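Local coordinates for protein dihydropyrimidinase (Brevibacillus agri, PDB 3SFW) that catalyses the zinc-dependent, reversible hydrolytic ring opening of dihydropyrimidines to N-carbamoyl beta-amino acids, at residues A[1-9]-A[18-26]; A[43-53]-A[391-399]. All coordinates share one frame; numbering follows the deposited sequence.

Contact 1. Residues A[1-9]-A[18-26]; sequences MKKWIRNGT and QADVLIDGE
The carboxylate of D20 joins R6 and N7 near one end of an antiparallel strand pair, 2-6 with 20-24, in the four-stranded mixed sheet at the N-terminal start of this amidohydrolase. R6 NE forms a salt bridge to D20 OD2 at 3.1 Å, approaching from above the carboxylate plane, with the guanidinium and carboxylate planes 80° apart. The other oxygen, D20 OD1, accepts the backbone N of N7 at 2.9 Å, so the two bonds fix the rotation of the carboxylate. Aspartate suits this place because it is short enough to serve both a side chain and a backbone. W4 forms the next layer: R6 CD lies 3.6 Å above the centre of one indole face, and R6's guanidinium in turn has W4 CZ2 over it. Water 2 links the indole to the acid, accepting from W4 NE1 and donating to D20 OD2 at 2.6 Å. The indole is carried there by CG lying anti to the backbone N (chi1 -170°).

Paired backbone bonds join K3 with I23 and I5 with V21. The side chains of these four residues share one face, where branched aliphatics fit a buried surface: I5 CD1 meets I23 CD1 at 3.8 Å, and both I5 and V21 reach L50. K3 sends its amine away from I23 to G434 O and to water 1. On the face of W4 and L22, L22 CD1 lies 3.5 Å from K3 O and also touches W4 CB. Beyond R6 the register slips by one before T9 pairs with Q18. Water 3 sits at this slip, accepting from G8 N and donating to I5 O and A19 O, 2.8 Å from the latter.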
ATOM      1  N   MET A   1      23.448 -22.374  46.436  1.00 38.73           N
ATOM      2  CA  MET A   1      24.564 -21.445  46.700  1.00 30.64           C
ATOM      3  C   MET A   1      24.381 -20.027  46.103  1.00 27.25           C
ATOM      4  O   MET A   1      23.399 -19.736  45.382  1.00 24.62           O
ATOM      5  CB  MET A   1      25.913 -22.090  46.321  1.00 33.39           C
ATOM      6  CG  MET A   1      26.186 -22.346  44.828  1.00 38.34           C
ATOM      7  SD  MET A   1      27.760 -23.319  44.565  1.00 47.70           S
ATOM      8  CE  MET A   1      27.248 -24.944  45.176  1.00 40.27           C
ATOM      9  N   LYS A   2      25.261 -19.128  46.513  1.00 23.85           N
ATOM     10  CA  LYS A   2      25.228 -17.766  46.014  1.00 22.20           C
ATOM     11  C   LYS A   2      26.359 -17.571  45.034  1.00 21.39           C
ATOM     12  O   LYS A   2      27.490 -18.065  45.229  1.00 20.94           O
ATOM     13  CB  LYS A   2      25.335 -16.756  47.153  1.00 26.85           C
ATOM     14  CG  LYS A   2      24.101 -16.711  48.045  1.00 30.92           C
ATOM     15  CD  LYS A   2      24.434 -16.080  49.399  1.00 36.68           C
ATOM     16  CE  LYS A   2      24.535 -14.582  49.299  1.00 37.74           C
ATOM     17  NZ  LYS A   2      24.429 -13.920  50.647  1.00 39.90           N
ATOM     18  N   LYS A   3      26.086 -16.789  43.999  1.00 14.85           N
ATOM     19  CA  LYS A   3      27.099 -16.449  43.012  1.00 16.80           C
ATOM     20  C   LYS A   3      27.054 -14.952  42.762  1.00 17.67           C
ATOM     21  O   LYS A   3      25.975 -14.390  42.606  1.00 19.16           O
ATOM     22  CB  LYS A   3      26.828 -17.193  41.692  1.00 17.19           C
ATOM     23  CG  LYS A   3      26.979 -18.752  41.817  1.00 17.72           C
ATOM     24  CD  LYS A   3      26.654 -19.422  40.477  1.00 19.63           C
ATOM     25  CE  LYS A   3      26.774 -20.984  40.563  1.00 18.22           C
ATOM     26  NZ  LYS A   3      25.794 -21.648  41.506  1.00 17.64           N
ATOM     27  N   TRP A   4      28.220 -14.326  42.742  1.00 16.09           N
ATOM     28  CA  TRP A   4      28.347 -12.879  42.619  1.00 18.24           C
ATOM     29  C   TRP A   4      29.132 -12.605  41.349  1.00 17.15           C
ATOM     30  O   TRP A   4      30.353 -12.837  41.288  1.00 16.17           O
ATOM     31  CB  TRP A   4      29.129 -12.355  43.837  1.00 20.74           C
ATOM     32  CG  TRP A   4      29.170 -10.866  44.038  1.00 23.19           C
ATOM     33  CD1 TRP A   4      28.397  -9.907  43.435  1.00 23.32           C
ATOM     34  CD2 TRP A   4      30.017 -10.179  44.962  1.00 25.50           C
ATOM     35  NE1 TRP A   4      28.756  -8.649  43.908  1.00 24.55           N
ATOM     36  CE2 TRP A   4      29.748  -8.797  44.841  1.00 25.88           C
ATOM     37  CE3 TRP A   4      30.973 -10.605  45.902  1.00 27.24           C
ATOM     38  CZ2 TRP A   4      30.397  -7.830  45.644  1.00 28.43           C
ATOM     39  CZ3 TRP A   4      31.642  -9.650  46.662  1.00 26.25           C
ATOM     40  CH2 TRP A   4      31.348  -8.279  46.533  1.00 26.73           C
ATOM     41  N   ILE A   5      28.413 -12.245  40.278  1.00 14.53           N
ATOM     42  CA  ILE A   5      29.034 -12.002  39.003  1.00 16.27           C
ATOM     43  C   ILE A   5      29.473 -10.544  38.939  1.00 17.17           C
ATOM     44  O   ILE A   5      28.609  -9.610  38.916  1.00 17.60           O
ATOM     45  CB  ILE A   5      28.080 -12.302  37.817  1.00 13.79           C
ATOM     46  CG1 ILE A   5      27.393 -13.674  37.970  1.00 16.64           C
ATOM     47  CG2 ILE A   5      28.788 -12.167  36.500  1.00 14.29           C
ATOM     48  CD1 ILE A   5      26.292 -13.945  36.860  1.00 18.56           C
ATOM     49  N   ARG A   6      30.784 -10.335  38.899  1.00 15.52           N
ATOM     50  CA  ARG A   6      31.362  -8.970  39.071  1.00 17.28           C
ATOM     51  C   ARG A   6      32.058  -8.403  37.841  1.00 18.06           C
ATOM     52  O   ARG A   6      32.662  -9.135  37.043  1.00 17.54           O
ATOM     53  CB  ARG A   6      32.376  -8.967  40.228  1.00 19.49           C
ATOM     54  CG  ARG A   6      31.811  -9.495  41.552  1.00 19.81           C
ATOM     55  CD  ARG A   6      32.725  -9.082  42.688  1.00 24.62           C
ATOM     56  NE  ARG A   6      32.661  -7.631  42.861  1.00 27.84           N
ATOM     57  CZ  ARG A   6      33.370  -6.955  43.762  1.00 35.17           C
ATOM     58  NH1 ARG A   6      34.219  -7.597  44.551  1.00 34.72           N
ATOM     59  NH2 ARG A   6      33.229  -5.635  43.864  1.00 37.60           N
ATOM     60  N   ASN A   7      31.948  -7.088  37.676  1.00 15.98           N
ATOM     61  CA  ASN A   7      32.772  -6.368  36.711  1.00 15.94           C
ATOM     62  C   ASN A   7      32.319  -6.495  35.264  1.00 15.83           C
ATOM     63  O   ASN A   7      33.086  -6.155  34.366  1.00 17.16           O
ATOM     64  CB  ASN A   7      34.245  -6.820  36.793  1.00 22.16           C
ATOM     65  CG  ASN A   7      34.801  -6.763  38.196  1.00 34.57           C
ATOM     66  OD1 ASN A   7      34.528  -5.813  38.940  1.00 40.38           O
ATOM     67  ND2 ASN A   7      35.604  -7.790  38.581  1.00 36.63           N
ATOM     68  N   GLY A   8      31.100  -6.983  35.048  1.00 15.43           N
ATOM     69  CA  GLY A   8      30.558  -7.139  33.693  1.00 13.06           C
ATOM     70  C   GLY A   8      29.616  -5.986  33.329  1.00 16.10           C
ATOM     71  O   GLY A   8      29.347  -5.104  34.174  1.00 17.27           O
ATOM     72  N   THR A   9      29.188  -5.968  32.068  1.00 13.29           N
ATOM     73  CA  THR A   9      28.190  -4.992  31.559  1.00 11.99           C
ATOM     74  C   THR A   9      26.883  -5.716  31.242  1.00 12.47           C
ATOM     75  O   THR A   9      26.855  -6.610  30.396  1.00 15.52           O
ATOM     76  CB  THR A   9      28.713  -4.324  30.330  1.00 16.12           C
ATOM     77  OG1 THR A   9      29.972  -3.724  30.642  1.00 15.80           O
ATOM     78  CG2 THR A   9      27.736  -3.218  29.812  1.00 15.00           C
ATOM     79  N   GLN A  18      26.905  -0.954  33.890  1.00 16.97           N
ATOM     80  CA  GLN A  18      27.924  -1.728  34.577  1.00 17.93           C
ATOM     81  C   GLN A  18      27.503  -1.949  36.016  1.00 18.63           C
ATOM     82  O   GLN A  18      27.250  -0.996  36.753  1.00 20.46           O
ATOM     83  CB  GLN A  18      29.251  -0.980  34.479  1.00 23.68           C
ATOM     84  CG  GLN A  18      29.880  -1.184  33.130  1.00 32.09           C
ATOM     85  CD  GLN A  18      30.503   0.065  32.567  1.00 43.49           C
ATOM     86  OE1 GLN A  18      31.671   0.373  32.840  1.00 42.58           O
ATOM     87  NE2 GLN A  18      29.735   0.790  31.734  1.00 46.60           N
ATOM     88  N   ALA A  19      27.289  -3.193  36.401  1.00 16.56           N
ATOM     89  CA  ALA A  19      27.003  -3.479  37.790  1.00 17.15           C
ATOM     90  C   ALA A  19      27.270  -4.937  38.022  1.00 18.28           C
ATOM     91  O   ALA A  19      27.444  -5.699  37.052  1.00 16.66           O
ATOM     92  CB  ALA A  19      25.524  -3.177  38.117  1.00 19.88           C
ATOM     93  N   ASP A  20      27.276  -5.327  39.293  1.00 16.25           N
ATOM     94  CA  ASP A  20      27.378  -6.736  39.654  1.00 17.64           C
ATOM     95  C   ASP A  20      26.006  -7.368  39.848  1.00 15.65           C
ATOM     96  O   ASP A  20      25.032  -6.707  40.248  1.00 17.35           O
ATOM     97  CB  ASP A  20      28.192  -6.891  40.921  1.00 18.29           C
ATOM     98  CG  ASP A  20      29.608  -6.321  40.790  1.00 20.32           C
ATOM     99  OD1 ASP A  20      30.090  -6.053  39.666  1.00 22.82           O
ATOM    100  OD2 ASP A  20      30.199  -6.096  41.853  1.00 24.23           O
ATOM    101  N   VAL A  21      25.935  -8.668  39.641  1.00 15.40           N
ATOM    102  CA  VAL A  21      24.665  -9.391  39.805  1.00 13.44           C
ATOM    103  C   VAL A  21      24.851 -10.471  40.842  1.00 16.71           C
ATOM    104  O   VAL A  21      25.789 -11.262  40.750  1.00 16.22           O
ATOM    105  CB  VAL A  21      24.236 -10.024  38.453  1.00 15.59           C
ATOM    106  CG1 VAL A  21      22.970 -10.887  38.604  1.00 16.59           C
ATOM    107  CG2 VAL A  21      24.000  -8.914  37.415  1.00 14.74           C
ATOM    108  N   LEU A  22      23.950 -10.497  41.824  1.00 15.08           N
ATOM    109  CA  LEU A  22      23.967 -11.509  42.874  1.00 16.82           C
ATOM    110  C   LEU A  22      22.858 -12.527  42.686  1.00 14.68           C
ATOM    111  O   LEU A  22      21.662 -12.167  42.577  1.00 15.81           O
ATOM    112  CB  LEU A  22      23.822 -10.837  44.258  1.00 15.49           C
ATOM    113  CG  LEU A  22      23.811 -11.812  45.454  1.00 17.15           C
ATOM    114  CD1 LEU A  22      25.181 -12.530  45.457  1.00 16.96           C
ATOM    115  CD2 LEU A  22      23.646 -10.953  46.742  1.00 16.15           C
ATOM    116  N   ILE A  23      23.260 -13.797  42.579  1.00 14.74           N
ATOM    117  CA  ILE A  23      22.329 -14.905  42.443  1.00 13.38           C
ATOM    118  C   ILE A  23      22.275 -15.659  43.762  1.00 14.35           C
ATOM    119  O   ILE A  23      23.298 -15.816  44.412  1.00 16.39           O
ATOM    120  CB  ILE A  23      22.865 -15.883  41.359  1.00 13.04           C
ATOM    121  CG1 ILE A  23      22.878 -15.195  39.978  1.00 13.59           C
ATOM    122  CG2 ILE A  23      21.967 -17.149  41.263  1.00 13.85           C
ATOM    123  CD1 ILE A  23      23.733 -15.943  38.929  1.00 13.85           C
ATOM    124  N   ASP A  24      21.081 -16.055  44.193  1.00 16.13           N
ATOM    125  CA  ASP A  24      20.951 -16.905  45.401  1.00 19.03           C
ATOM    126  C   ASP A  24      20.043 -18.050  45.018  1.00 17.22           C
ATOM    127  O   ASP A  24      18.903 -17.843  44.629  1.00 15.02           O
ATOM    128  CB  ASP A  24      20.348 -16.109  46.572  1.00 20.72           C
ATOM    129  CG  ASP A  24      20.382 -16.887  47.914  1.00 26.64           C
ATOM    130  OD1 ASP A  24      20.834 -18.038  47.950  1.00 23.36           O
ATOM    131  OD2 ASP A  24      20.005 -16.308  48.940  1.00 29.66           O
ATOM    132  N   GLY A  25      20.608 -19.249  44.907  1.00 17.16           N
ATOM    133  CA  GLY A  25      19.784 -20.351  44.475  1.00 15.24           C
ATOM    134  C   GLY A  25      19.511 -20.228  42.962  1.00 15.37           C
ATOM    135  O   GLY A  25      20.445 -20.110  42.187  1.00 17.37           O
ATOM    136  N   GLU A  26      18.238 -20.228  42.573  1.00 12.81           N
ATOM    137  CA  GLU A  26      17.875 -20.289  41.136  1.00 12.55           C
ATOM    138  C   GLU A  26      17.640 -18.897  40.531  1.00 14.84           C
ATOM    139  O   GLU A  26      17.402 -18.792  39.329  1.00 15.99           O
ATOM    140  CB  GLU A  26      16.625 -21.128  40.953  1.00 16.64           C
ATOM    141  CG  GLU A  26      16.784 -22.601  41.412  1.00 18.43           C
ATOM    142  CD  GLU A  26      15.744 -23.499  40.776  1.00 21.17           C
ATOM    143  OE1 GLU A  26      14.585 -23.112  40.703  1.00 23.42           O
ATOM    144  OE2 GLU A  26      16.114 -24.554  40.285  1.00 27.23           O
TER
HETATM  145  O   HOH W   1      23.227 -20.575  42.679  1.00 22.71           O
HETATM  146  O   HOH W   2      28.430  -5.466  43.664  1.00 31.77           O
HETATM  147  O   HOH W   3      28.872  -8.055  36.560  1.00 16.66           O
HETATM  148  O   HOH W   4      32.854  -5.054  40.850  1.00 45.22           O

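Contact 2. Residues A[43-53]-A[391-399]; sequences IDATGYYLLPG and ADIVLFDPT
L395 packs between I43, Y48 and L50 in an antiparallel strand pair, 49-52 with 393-397, where segments 338 residues apart in the chain meet in one mixed sheet, whose strand 49-59 runs on to a zinc ligand; the family is expected to have a TIM-barrel-type catalytic domain. Its CB rests 3.9 Å from Y48 CD2. From there CG runs anti to the carbonyl carbon (chi1 -62°) and the side chain forks. CD1 meets I43 CG2 at 3.9 Å, with A45 CB close by, while CD2 lies 3.9 Å from L50 CG, the two leucines side by side and pointing the same way. A branched aliphatic tip suits this buried position, since each methyl has its own neighbour.

Paired backbone bonds tie Y49 to F396 and L51 to V394, and G53 N adds a bond to D392 O, which it meets from above the carbonyl plane. The side chains of these two pairs share the other face. L51 CD1 touches F396 CB at 3.7 Å, and the F396 ring goes on to meet F350 edge-to-face. Y49 CE2 sits 3.7 Å from P398 CG, where the chain turns a corner.

That corner is held by D397 in an Asx turn, its OD1 accepting both T399 N and, at 2.8 Å, T399 OG1. Water 5 donates to the same OD1 and to G47 O, across to the type II turn 45-48, whose G47 has the positive phi that glycine takes easily. An alanine in place of D397 takes away the acceptor shared by T399 N and OG1, and the corner would probably be freer to shift, with water 5 keeping only G47 O of these two partners. D397 CB lies 3.7 Å from Y48 CD1, and D397 OD2 meets that ring at its edge, in plane, while T46 O stands over one ring face.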
ATOM      1  N   ILE A  43      32.364 -14.656  40.388  1.00 18.04           N
ATOM      2  CA  ILE A  43      32.560 -14.949  38.967  1.00 17.90           C
ATOM      3  C   ILE A  43      33.027 -13.663  38.301  1.00 20.15           C
ATOM      4  O   ILE A  43      32.318 -12.628  38.319  1.00 19.12           O
ATOM      5  CB  ILE A  43      31.209 -15.368  38.281  1.00 18.93           C
ATOM      6  CG1 ILE A  43      30.470 -16.471  39.059  1.00 22.54           C
ATOM      7  CG2 ILE A  43      31.423 -15.777  36.828  1.00 19.56           C
ATOM      8  CD1 ILE A  43      31.310 -17.604  39.482  1.00 25.40           C
ATOM      9  N   ASP A  44      34.209 -13.710  37.718  1.00 17.89           N
ATOM     10  CA  ASP A  44      34.786 -12.531  37.085  1.00 19.13           C
ATOM     11  C   ASP A  44      34.286 -12.334  35.635  1.00 19.68           C
ATOM     12  O   ASP A  44      34.606 -13.127  34.747  1.00 18.72           O
ATOM     13  CB  ASP A  44      36.318 -12.656  37.133  1.00 22.61           C
ATOM     14  CG  ASP A  44      37.029 -11.453  36.560  1.00 26.10           C
ATOM     15  OD1 ASP A  44      36.371 -10.488  36.136  1.00 23.06           O
ATOM     16  OD2 ASP A  44      38.275 -11.464  36.528  1.00 28.16           O
ATOM     17  N   ALA A  45      33.480 -11.285  35.409  1.00 17.40           N
ATOM     18  CA  ALA A  45      32.921 -11.005  34.073  1.00 15.52           C
ATOM     19  C   ALA A  45      33.560  -9.793  33.401  1.00 15.59           C
ATOM     20  O   ALA A  45      33.004  -9.232  32.462  1.00 14.55           O
ATOM     21  CB  ALA A  45      31.382 -10.833  34.152  1.00 15.22           C
ATOM     22  N   THR A  46      34.802  -9.466  33.795  1.00 18.20           N
ATOM     23  CA  THR A  46      35.553  -8.409  33.128  1.00 15.87           C
ATOM     24  C   THR A  46      35.614  -8.632  31.630  1.00 18.67           C
ATOM     25  O   THR A  46      35.984  -9.730  31.162  1.00 18.62           O
ATOM     26  CB  THR A  46      37.040  -8.308  33.698  1.00 18.48           C
ATOM     27  OG1 THR A  46      37.001  -8.131  35.111  1.00 19.69           O
ATOM     28  CG2 THR A  46      37.778  -7.121  33.090  1.00 21.98           C
ATOM     29  N   GLY A  47      35.268  -7.595  30.859  1.00 18.08           N
ATOM     30  CA  GLY A  47      35.337  -7.660  29.395  1.00 20.07           C
ATOM     31  C   GLY A  47      34.157  -8.396  28.741  1.00 18.14           C
ATOM     32  O   GLY A  47      34.113  -8.562  27.522  1.00 17.82           O
ATOM     33  N   TYR A  48      33.206  -8.831  29.549  1.00 16.02           N
ATOM     34  CA  TYR A  48      32.021  -9.528  28.984  1.00 13.83           C
ATOM     35  C   TYR A  48      30.770  -8.667  29.097  1.00  9.77           C
ATOM     36  O   TYR A  48      30.606  -7.885  30.071  1.00 15.37           O
ATOM     37  CB  TYR A  48      31.751 -10.856  29.726  1.00 13.12           C
ATOM     38  CG  TYR A  48      32.919 -11.849  29.739  1.00 16.51           C
ATOM     39  CD1 TYR A  48      33.891 -11.864  28.728  1.00 15.80           C
ATOM     40  CD2 TYR A  48      33.059 -12.730  30.799  1.00 16.19           C
ATOM     41  CE1 TYR A  48      34.960 -12.806  28.772  1.00 16.61           C
ATOM     42  CE2 TYR A  48      34.093 -13.647  30.841  1.00 19.71           C
ATOM     43  CZ  TYR A  48      35.033 -13.676  29.848  1.00 18.67           C
ATOM     44  OH  TYR A  48      36.025 -14.652  29.921  1.00 18.64           O
ATOM     45  N   TYR A  49      29.831  -8.930  28.202  1.00 12.34           N
ATOM     46  CA  TYR A  49      28.430  -8.648  28.447  1.00 11.82           C
ATOM     47  C   TYR A  49      27.747  -9.782  29.262  1.00 14.21           C
ATOM     48  O   TYR A  49      28.039 -10.964  29.068  1.00 15.81           O
ATOM     49  CB  TYR A  49      27.668  -8.553  27.120  1.00 11.51           C
ATOM     50  CG  TYR A  49      28.001  -7.345  26.297  1.00 13.75           C
ATOM     51  CD1 TYR A  49      27.963  -6.062  26.859  1.00 18.09           C
ATOM     52  CD2 TYR A  49      28.361  -7.478  24.947  1.00 15.08           C
ATOM     53  CE1 TYR A  49      28.273  -4.954  26.079  1.00 18.33           C
ATOM     54  CE2 TYR A  49      28.665  -6.373  24.166  1.00 16.21           C
ATOM     55  CZ  TYR A  49      28.684  -5.133  24.755  1.00 18.45           C
ATOM     56  OH  TYR A  49      28.939  -4.043  23.955  1.00 20.34           O
ATOM     57  N   LEU A  50      26.850  -9.401  30.170  1.00 12.55           N
ATOM     58  CA  LEU A  50      25.891 -10.349  30.764  1.00 10.97           C
ATOM     59  C   LEU A  50      24.598 -10.175  29.973  1.00 14.37           C
ATOM     60  O   LEU A  50      23.964  -9.105  30.041  1.00 13.38           O
ATOM     61  CB  LEU A  50      25.605 -10.015  32.230  1.00 12.44           C
ATOM     62  CG  LEU A  50      26.679 -10.285  33.278  1.00 16.98           C
ATOM     63  CD1 LEU A  50      27.915  -9.583  32.993  1.00 21.90           C
ATOM     64  CD2 LEU A  50      26.213 -10.010  34.722  1.00 12.78           C
ATOM     65  N   LEU A  51      24.192 -11.224  29.271  1.00 11.77           N
ATOM     66  CA  LEU A  51      22.948 -11.215  28.462  1.00 11.06           C
ATOM     67  C   LEU A  51      21.921 -12.102  29.104  1.00 11.66           C
ATOM     68  O   LEU A  51      22.279 -13.146  29.648  1.00 13.26           O
ATOM     69  CB  LEU A  51      23.240 -11.755  27.061  1.00 14.41           C
ATOM     70  CG  LEU A  51      24.380 -11.040  26.315  1.00 14.94           C
ATOM     71  CD1 LEU A  51      24.644 -11.701  24.961  1.00 15.68           C
ATOM     72  CD2 LEU A  51      24.020  -9.565  26.125  1.00 14.86           C
ATOM     73  N   PRO A  52      20.626 -11.744  29.014  1.00 10.83           N
ATOM     74  CA  PRO A  52      19.612 -12.761  29.339  1.00 10.60           C
ATOM     75  C   PRO A  52      19.782 -13.946  28.392  1.00 10.19           C
ATOM     76  O   PRO A  52      20.022 -13.750  27.190  1.00 11.51           O
ATOM     77  CB  PRO A  52      18.261 -12.040  29.062  1.00 11.16           C
ATOM     78  CG  PRO A  52      18.610 -10.540  29.109  1.00  9.71           C
ATOM     79  CD  PRO A  52      20.022 -10.506  28.482  1.00 11.58           C
ATOM     80  N   GLY A  53      19.656 -15.158  28.910  1.00 10.22           N
ATOM     81  CA  GLY A  53      19.886 -16.332  28.054  1.00 11.79           C
ATOM     82  C   GLY A  53      18.943 -16.247  26.885  1.00 10.64           C
ATOM     83  O   GLY A  53      17.774 -15.909  27.056  1.00 12.26           O
ATOM     84  N   ALA A 391      17.940 -17.090  37.108  1.00 10.19           N
ATOM     85  CA  ALA A 391      19.268 -16.654  36.806  1.00 12.84           C
ATOM     86  C   ALA A 391      19.728 -17.420  35.559  1.00 14.43           C
ATOM     87  O   ALA A 391      20.533 -18.343  35.655  1.00 12.79           O
ATOM     88  CB  ALA A 391      20.179 -16.973  38.018  1.00 13.13           C
ATOM     89  N   ASP A 392      19.215 -17.005  34.406  1.00 10.24           N
ATOM     90  CA  ASP A 392      19.510 -17.646  33.120  1.00 10.88           C
ATOM     91  C   ASP A 392      20.294 -16.586  32.350  1.00 10.48           C
ATOM     92  O   ASP A 392      19.727 -15.559  31.885  1.00 13.11           O
ATOM     93  CB  ASP A 392      18.207 -17.951  32.350  1.00 10.24           C
ATOM     94  CG  ASP A 392      17.439 -19.155  32.890  1.00 11.50           C
ATOM     95  OD1 ASP A 392      17.627 -19.554  34.078  1.00 11.37           O
ATOM     96  OD2 ASP A 392      16.547 -19.610  32.140  1.00 10.82           O
ATOM     97  N   ILE A 393      21.616 -16.700  32.407  1.00 11.87           N
ATOM     98  CA  ILE A 393      22.484 -15.612  32.052  1.00 11.53           C
ATOM     99  C   ILE A 393      23.632 -16.140  31.191  1.00 12.54           C
ATOM    100  O   ILE A 393      24.182 -17.210  31.457  1.00 12.10           O
ATOM    101  CB  ILE A 393      23.058 -14.959  33.348  1.00 11.12           C
ATOM    102  CG1 ILE A 393      21.906 -14.350  34.140  1.00 14.35           C
ATOM    103  CG2 ILE A 393      24.171 -13.852  32.989  1.00 11.66           C
ATOM    104  CD1 ILE A 393      22.314 -13.867  35.533  1.00 13.86           C
ATOM    105  N   VAL A 394      24.015 -15.352  30.189  1.00 13.35           N
ATOM    106  CA  VAL A 394      25.149 -15.685  29.325  1.00 10.95           C
ATOM    107  C   VAL A 394      26.255 -14.673  29.548  1.00 13.43           C
ATOM    108  O   VAL A 394      26.008 -13.457  29.519  1.00 13.59           O
ATOM    109  CB  VAL A 394      24.721 -15.664  27.846  1.00 11.22           C
ATOM    110  CG1 VAL A 394      25.924 -15.920  26.943  1.00 10.76           C
ATOM    111  CG2 VAL A 394      23.643 -16.725  27.614  1.00 13.07           C
ATOM    112  N   LEU A 395      27.488 -15.162  29.763  1.00 11.64           N
ATOM    113  CA  LEU A 395      28.637 -14.296  29.745  1.00 13.18           C
ATOM    114  C   LEU A 395      29.207 -14.330  28.334  1.00 12.61           C
ATOM    115  O   LEU A 395      29.608 -15.403  27.856  1.00 12.58           O
ATOM    116  CB  LEU A 395      29.698 -14.802  30.749  1.00 12.26           C
ATOM    117  CG  LEU A 395      29.298 -14.847  32.232  1.00 19.38           C
ATOM    118  CD1 LEU A 395      30.549 -14.902  33.124  1.00 18.44           C
ATOM    119  CD2 LEU A 395      28.408 -13.776  32.626  1.00 23.24           C
ATOM    120  N   PHE A 396      29.146 -13.182  27.636  1.00  8.16           N
ATOM    121  CA  PHE A 396      29.415 -13.136  26.189  1.00 12.88           C
ATOM    122  C   PHE A 396      30.586 -12.178  25.925  1.00 14.86           C
ATOM    123  O   PHE A 396      30.590 -11.020  26.417  1.00 13.87           O
ATOM    124  CB  PHE A 396      28.144 -12.636  25.466  1.00 12.34           C
ATOM    125  CG  PHE A 396      28.254 -12.650  23.973  1.00 10.76           C
ATOM    126  CD1 PHE A 396      27.955 -13.821  23.245  1.00 14.62           C
ATOM    127  CD2 PHE A 396      28.546 -11.476  23.279  1.00 15.83           C
ATOM    128  CE1 PHE A 396      28.046 -13.832  21.854  1.00 16.71           C
ATOM    129  CE2 PHE A 396      28.584 -11.472  21.873  1.00 14.65           C
ATOM    130  CZ  PHE A 396      28.327 -12.639  21.168  1.00 14.98           C
ATOM    131  N   ASP A 397      31.626 -12.680  25.250  1.00 11.17           N
ATOM    132  CA  ASP A 397      32.784 -11.859  24.895  1.00 14.61           C
ATOM    133  C   ASP A 397      32.683 -11.347  23.460  1.00 12.91           C
ATOM    134  O   ASP A 397      32.793 -12.094  22.502  1.00 13.69           O
ATOM    135  CB  ASP A 397      34.098 -12.632  25.125  1.00 15.70           C
ATOM    136  CG  ASP A 397      35.342 -11.774  24.908  1.00 16.83           C
ATOM    137  OD1 ASP A 397      35.236 -10.717  24.269  1.00 16.76           O
ATOM    138  OD2 ASP A 397      36.448 -12.179  25.375  1.00 18.79           O
ATOM    139  N   PRO A 398      32.339 -10.059  23.308  1.00 13.98           N
ATOM    140  CA  PRO A 398      32.011  -9.538  21.970  1.00 15.72           C
ATOM    141  C   PRO A 398      33.263  -9.359  21.068  1.00 17.59           C
ATOM    142  O   PRO A 398      33.136  -9.105  19.863  1.00 17.81           O
ATOM    143  CB  PRO A 398      31.368  -8.177  22.290  1.00 15.43           C
ATOM    144  CG  PRO A 398      32.062  -7.751  23.590  1.00 16.98           C
ATOM    145  CD  PRO A 398      32.274  -9.020  24.363  1.00 16.35           C
ATOM    146  N   THR A 399      34.454  -9.501  21.644  1.00 18.13           N
ATOM    147  CA  THR A 399      35.710  -9.168  20.898  1.00 22.13           C
ATOM    148  C   THR A 399      36.347 -10.363  20.161  1.00 23.60           C
ATOM    149  O   THR A 399      37.132 -10.181  19.229  1.00 23.94           O
ATOM    150  CB  THR A 399      36.786  -8.569  21.851  1.00 21.92           C
ATOM    151  OG1 THR A 399      37.236  -9.560  22.768  1.00 23.51           O
ATOM    152  CG2 THR A 399      36.217  -7.402  22.612  1.00 21.67           C
TER
HETATM  153  O   HOH W   5      36.235  -8.434  25.915  1.00 31.21           O

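How the contacts relate
Both segments of contact 1 precede those of contact 2 in the chain, and their centres lie 11 Å apart on the same side of the chain's centre. Strand 41-44, which leads into contact 2, runs parallel to strand 2-6 and takes part in its sheet, with R6 N 2.8 Å from I43 O. Past the end of strand 2-6, strand 9-11 continues into the sheet of contact 2, where T9 O lies 2.8 Å from L50 N. V21 CG2 packs against L50 CD2 between them. Strand 49-59 then carries on to the zinc ligand H58, with H60 just beyond, so the sheet of contact 2 runs directly, along one strand, from this packing to the metal site.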